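PDB 5KLP: Serine/threonine-protein acetyltransferase HopZ1a from Pseudomonas syringae pv. syringae, which acetylates serine and threonine residues of host proteins, and itself on lysine, as an inositol hexakisphosphate-dependent type III effector, disrupting the plant's microtubule network and immunity. Local coordinates for residues 26-29 / 30-33; 190-193 / 194-198. The protein carries 10 engineered substitutions. All coordinates share one frame; numbering follows the deposited sequence.

Contact 1. Residues 26-29 / 30-33; sequences KIND and LKPY. With IHP (inositol hexakisphosphate), chain D.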
# COMPACT_ATOMS: atom_id res chain seq x y z
N LYS A 26 10.24 12.58 14.40
CA LYS A 26 9.26 12.90 13.36
C LYS A 26 8.14 13.77 13.94
O LYS A 26 7.63 14.65 13.25
CB LYS A 26 8.70 11.63 12.72
CG LYS A 26 9.72 10.88 11.88
CD LYS A 26 9.08 9.67 11.24
CE LYS A 26 10.04 8.91 10.33
NZ LYS A 26 10.04 9.40 8.92
N ILE A 27 7.78 13.53 15.19
CA ILE A 27 6.82 14.38 15.89
C ILE A 27 7.37 15.82 16.00
O ILE A 27 6.68 16.78 15.66
CB ILE A 27 6.50 13.83 17.31
CG1 ILE A 27 5.63 12.58 17.21
CG2 ILE A 27 5.82 14.89 18.17
CD1 ILE A 27 5.49 11.83 18.50
N ASN A 28 8.60 15.95 16.49
CA ASN A 28 9.21 17.26 16.65
C ASN A 28 9.39 18.03 15.33
O ASN A 28 9.28 19.25 15.29
CB ASN A 28 10.55 17.12 17.36
CG ASN A 28 10.39 16.60 18.78
OD1 ASN A 28 9.31 16.69 19.36
ND2 ASN A 28 11.47 16.07 19.35
N ASP A 29 9.68 17.30 14.26
CA ASP A 29 9.82 17.92 12.94
C ASP A 29 8.49 18.46 12.43
O ASP A 29 8.45 19.49 11.76
CB ASP A 29 10.41 16.93 11.94
CG ASP A 29 11.89 16.66 12.18
OD1 ASP A 29 12.54 17.50 12.85
OD2 ASP A 29 12.40 15.63 11.70
N LEU A 30 7.39 17.77 12.73
CA LEU A 30 6.11 18.15 12.19
C LEU A 30 5.46 19.27 13.00
O LEU A 30 4.82 20.16 12.44
CB LEU A 30 5.16 16.95 12.11
CG LEU A 30 3.74 17.31 11.64
CD1 LEU A 30 3.78 17.99 10.27
CD2 LEU A 30 2.81 16.10 11.61
N LYS A 31 5.67 19.25 14.32
CA LYS A 31 4.98 20.14 15.24
C LYS A 31 4.94 21.63 14.86
O LYS A 31 3.86 22.23 14.88
CB LYS A 31 5.59 19.98 16.63
CG LYS A 31 4.74 20.54 17.74
CD LYS A 31 5.03 19.81 19.04
CE LYS A 31 4.91 18.32 18.85
NZ LYS A 31 5.32 17.59 20.08
N PRO A 32 6.09 22.24 14.51
CA PRO A 32 6.01 23.67 14.17
C PRO A 32 5.15 23.94 12.93
O PRO A 32 4.49 24.97 12.86
CB PRO A 32 7.47 24.07 13.92
CG PRO A 32 8.16 22.81 13.61
CD PRO A 32 7.47 21.75 14.41
N TYR A 33 5.15 23.02 11.97
CA TYR A 33 4.32 23.21 10.78
C TYR A 33 2.85 23.19 11.16
O TYR A 33 2.07 24.01 10.67
CB TYR A 33 4.58 22.12 9.74
CG TYR A 33 5.94 22.14 9.10
CD1 TYR A 33 6.24 23.03 8.06
CD2 TYR A 33 6.93 21.26 9.51
CE1 TYR A 33 7.48 23.03 7.46
CE2 TYR A 33 8.18 21.26 8.91
CZ TYR A 33 8.45 22.15 7.89
OH TYR A 33 9.69 22.15 7.30
C1 IHP D . 12.35 9.70 2.57
C2 IHP D . 11.32 8.54 2.92
C3 IHP D . 11.34 7.76 4.29
C4 IHP D . 12.56 8.17 5.25
C5 IHP D . 13.77 8.83 4.62
C6 IHP D . 13.21 10.03 3.85
O11 IHP D . 13.06 9.45 1.50
P1 IHP D . 13.22 10.30 0.04
O21 IHP D . 13.29 9.32 -1.13
O31 IHP D . 14.51 11.12 0.06
O41 IHP D . 12.09 11.27 -0.25
O12 IHP D . 11.12 7.66 1.88
P2 IHP D . 9.58 7.61 1.20
O22 IHP D . 9.21 9.00 0.64
O32 IHP D . 9.42 6.58 0.08
O42 IHP D . 8.56 7.33 2.33
O13 IHP D . 11.38 6.52 3.99
P3 IHP D . 10.40 5.18 4.24
O23 IHP D . 8.97 5.21 3.68
O33 IHP D . 11.26 4.27 3.36
O43 IHP D . 10.36 4.69 5.68
O14 IHP D . 12.95 7.14 6.01
P4 IHP D . 12.47 6.94 7.55
O24 IHP D . 11.06 6.35 7.62
O34 IHP D . 13.44 6.05 8.35
O44 IHP D . 12.43 8.30 8.28
O15 IHP D . 14.62 8.03 3.96
P5 IHP D . 16.21 7.70 4.50
O25 IHP D . 16.39 8.16 5.95
O35 IHP D . 16.49 6.17 4.46
O45 IHP D . 17.27 8.40 3.65
O16 IHP D . 14.19 10.89 3.56
P6 IHP D . 14.01 12.51 3.53
O26 IHP D . 13.06 12.97 4.63
O36 IHP D . 15.37 13.22 3.71
O46 IHP D . 13.45 12.97 2.18
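Ile27 and Lys31, one helical turn apart, meet where the end of the lysine chain crosses the CG2 methyl of the isoleucine at an angle. With CG of Lys31 anti to its backbone N and a bend further out (chi3 -53°), the chain turns toward the preceding turn, and its two outermost atoms, CE and NZ, both come to lie against that methyl. NZ of Lys31 is 3.3 Å from CG2 of Ile27. The other branch of Ile27 turns away, and the residue packs with Leu30 against Leu49 of helix 40-53 and Leu330 of helix 324-340.

Tyr33 lies on another side of the helix. Its ring points an edge at the carbonyl of Asp29, whose O is 3.2 Å from CD2 of Tyr33 and close to the ring plane. Pro32 sets its CD 3.2 Å from the O of Asn28. Having no N-H, Pro32 cannot donate to this carbonyl as a helical residue four places on would, and the helix kinks here. Just before the kink Lys31 N bonds to Ile27 O at 3.0 Å, while Leu30 N is shared between Lys26 O at 3.2 Å and, weakly, Ile27 O.

Lys26 leaves the helix in the direction of the ligand. Its chain is extended as far as CE and bends at the last torsion (chi4 -89°), bringing NZ of Lys26 to 2.7 Å from O44 of inositol hexakisphosphate; a second bond, from NZ to O24 of the same phosphate, is weak. Arg299, Lys199 and Lys202 also bind the inositol phosphate. The arrangement is that of a proline-kinked amphipathic helix, with one face packed on neighbouring helices and a lysine extended into the inositol hexakisphosphate pocket.

Contact 2. Residues 190-193 / 194-198; sequences VMYS and LNYAI. With IHP (inositol hexakisphosphate), chain D.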
# COMPACT_ATOMS: atom_id res chain seq x y z
N VAL A 190 -4.83 3.62 4.10
CA VAL A 190 -4.55 4.71 3.20
C VAL A 190 -3.06 5.05 3.22
O VAL A 190 -2.48 5.30 2.17
CB VAL A 190 -5.35 5.97 3.55
CG1 VAL A 190 -4.98 7.10 2.62
CG2 VAL A 190 -6.85 5.70 3.47
N MSE A 191 -2.45 5.05 4.40
CA MSE A 191 -1.03 5.38 4.53
C MSE A 191 -0.17 4.27 3.90
O MSE A 191 0.81 4.57 3.22
CB MSE A 191 -0.64 5.59 6.00
CG MSE A 191 -1.11 6.94 6.57
SE MSE A 191 -0.44 8.45 5.46
CE MSE A 191 -2.15 8.95 4.61
N TYR A 192 -0.54 3.00 4.10
CA TYR A 192 0.20 1.91 3.45
C TYR A 192 0.09 2.04 1.93
O TYR A 192 1.06 1.88 1.21
CB TYR A 192 -0.29 0.52 3.88
CG TYR A 192 0.27 0.08 5.21
CD1 TYR A 192 1.56 -0.43 5.32
CD2 TYR A 192 -0.48 0.21 6.38
CE1 TYR A 192 2.08 -0.83 6.55
CE2 TYR A 192 0.03 -0.18 7.61
CZ TYR A 192 1.31 -0.70 7.69
OH TYR A 192 1.80 -1.08 8.91
N SER A 193 -1.12 2.33 1.46
CA SER A 193 -1.35 2.43 0.02
C SER A 193 -0.56 3.60 -0.58
O SER A 193 -0.01 3.47 -1.68
CB SER A 193 -2.85 2.59 -0.27
OG SER A 193 -3.57 1.42 0.12
N LEU A 194 -0.54 4.73 0.11
CA LEU A 194 0.23 5.89 -0.35
C LEU A 194 1.71 5.56 -0.35
O LEU A 194 2.42 5.82 -1.33
CB LEU A 194 -0.06 7.13 0.52
CG LEU A 194 0.78 8.37 0.23
CD1 LEU A 194 0.60 8.80 -1.23
CD2 LEU A 194 0.43 9.54 1.17
N ASN A 195 2.19 4.97 0.74
CA ASN A 195 3.59 4.58 0.80
C ASN A 195 3.93 3.60 -0.31
O ASN A 195 4.98 3.70 -0.94
CB ASN A 195 3.95 3.97 2.15
CG ASN A 195 5.43 3.64 2.27
OD1 ASN A 195 5.85 2.53 1.97
ND2 ASN A 195 6.23 4.63 2.68
N TYR A 196 3.02 2.67 -0.55
CA TYR A 196 3.22 1.64 -1.56
C TYR A 196 3.31 2.22 -2.97
O TYR A 196 4.09 1.74 -3.80
CB TYR A 196 2.10 0.61 -1.48
CG TYR A 196 2.35 -0.47 -0.43
CD1 TYR A 196 3.36 -0.33 0.53
CD2 TYR A 196 1.60 -1.64 -0.43
CE1 TYR A 196 3.60 -1.32 1.47
CE2 TYR A 196 1.83 -2.65 0.50
CZ TYR A 196 2.83 -2.48 1.45
OH TYR A 196 3.06 -3.49 2.36
N ALA A 197 2.51 3.25 -3.24
CA ALA A 197 2.56 3.93 -4.53
C ALA A 197 3.94 4.53 -4.75
O ALA A 197 4.54 4.37 -5.82
CB ALA A 197 1.49 5.03 -4.62
N ILE A 198 4.45 5.23 -3.74
CA ILE A 198 5.79 5.81 -3.82
C ILE A 198 6.85 4.71 -4.02
O ILE A 198 7.78 4.88 -4.82
CB ILE A 198 6.14 6.62 -2.55
CG1 ILE A 198 5.13 7.76 -2.36
CG2 ILE A 198 7.57 7.18 -2.65
CD1 ILE A 198 5.27 8.50 -1.04
C1 IHP D . 12.35 9.70 2.57
C2 IHP D . 11.32 8.54 2.92
C3 IHP D . 11.34 7.76 4.29
C4 IHP D . 12.56 8.17 5.25
C5 IHP D . 13.77 8.83 4.62
C6 IHP D . 13.21 10.03 3.85
O11 IHP D . 13.06 9.45 1.50
P1 IHP D . 13.22 10.30 0.04
O21 IHP D . 13.29 9.32 -1.13
O31 IHP D . 14.51 11.12 0.06
O41 IHP D . 12.09 11.27 -0.25
O12 IHP D . 11.12 7.66 1.88
P2 IHP D . 9.58 7.61 1.20
O22 IHP D . 9.21 9.00 0.64
O32 IHP D . 9.42 6.58 0.08
O42 IHP D . 8.56 7.33 2.33
O13 IHP D . 11.38 6.52 3.99
P3 IHP D . 10.40 5.18 4.24
O23 IHP D . 8.97 5.21 3.68
O33 IHP D . 11.26 4.27 3.36
O43 IHP D . 10.36 4.69 5.68
O14 IHP D . 12.95 7.14 6.01
P4 IHP D . 12.47 6.94 7.55
O24 IHP D . 11.06 6.35 7.62
O34 IHP D . 13.44 6.05 8.35
O44 IHP D . 12.43 8.30 8.28
O15 IHP D . 14.62 8.03 3.96
P5 IHP D . 16.21 7.70 4.50
O25 IHP D . 16.39 8.16 5.95
O35 IHP D . 16.49 6.17 4.46
O45 IHP D . 17.27 8.40 3.65
O16 IHP D . 14.19 10.89 3.56
P6 IHP D . 14.01 12.51 3.53
O26 IHP D . 13.06 12.97 4.63
O36 IHP D . 15.37 13.22 3.71
O46 IHP D . 13.45 12.97 2.18
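Residues 190-193 and 194-198 form one uninterrupted run of alpha-helix, in which four successive N-H groups reach back to the carbonyl four residues earlier. Leu194 N meets Val190 O at 2.9 Å, and Asn195 N, Tyr196 N and Ala197 N repeat the bond to Met191, Tyr192 and Ser193. The straightest is Asn195 N to Met191 O, with an N-H...O angle of 167°.

Along one flank Tyr192 and Tyr196 sit a turn apart and touch by their rims. CE1 of Tyr196 arrives at the edge of the Tyr192 ring, near its plane, 4.4 Å from CD1 of Tyr192; the edge-to-face partner of Tyr196 is Phe260. The root of the Tyr196 side chain is pressed close to the backbone, its CG 3.1 Å from the O of Tyr192. Both phenol oxygens have hydrogen-bonding partners beyond the helix: OH of Tyr192 meets the carbonyl of His263, and OH of Tyr196 that of Phe260 as well as the hydroxyl of Thr180.

On another flank two apolar side chains meet. CE of Met191, a selenomethionine, lies 4.3 Å from CD2 of Leu194, and both residues face helix 324-340.

Asn195 takes a third direction. Its CG is anti to the backbone N (chi1 -176°), which carries the amide away from the preceding turn, and ND2 of Asn195 donates to O23 of inositol hexakisphosphate at 3.0 Å. CG2 of Ile198 comes within 3.4 Å of O32, and the two residues thus approach neighbouring phosphates, P3 and P2. The catalytic Cys189 begins this helix and receives the hydroxyl of Ser193 on its carbonyl. A helix headed by the catalytic cysteine is consistent with the cysteine-protease-like fold of the YopJ family, and here it runs from the active site to the inositol phosphate pocket.

Overall arrangement
Contact 1 comes first along the chain, in helix 21-36 near the modelled N terminus, and closes before contact 2 opens in helix 189-202. Each is local to its own helix, so neither closes a long loop and the two do not nest or cross. Most of the mixed sheet, from strand 85-87 to strand 175-179, is laid down between them. Their centres are 21 Å apart and they do not touch, yet both reach inositol hexakisphosphate, contact 1 from the periphery and contact 2 from near the centre of the chain. Helix 324-340 packs against both, so the ligand and this C-terminal helix together join the N-terminal helix to the catalytic core.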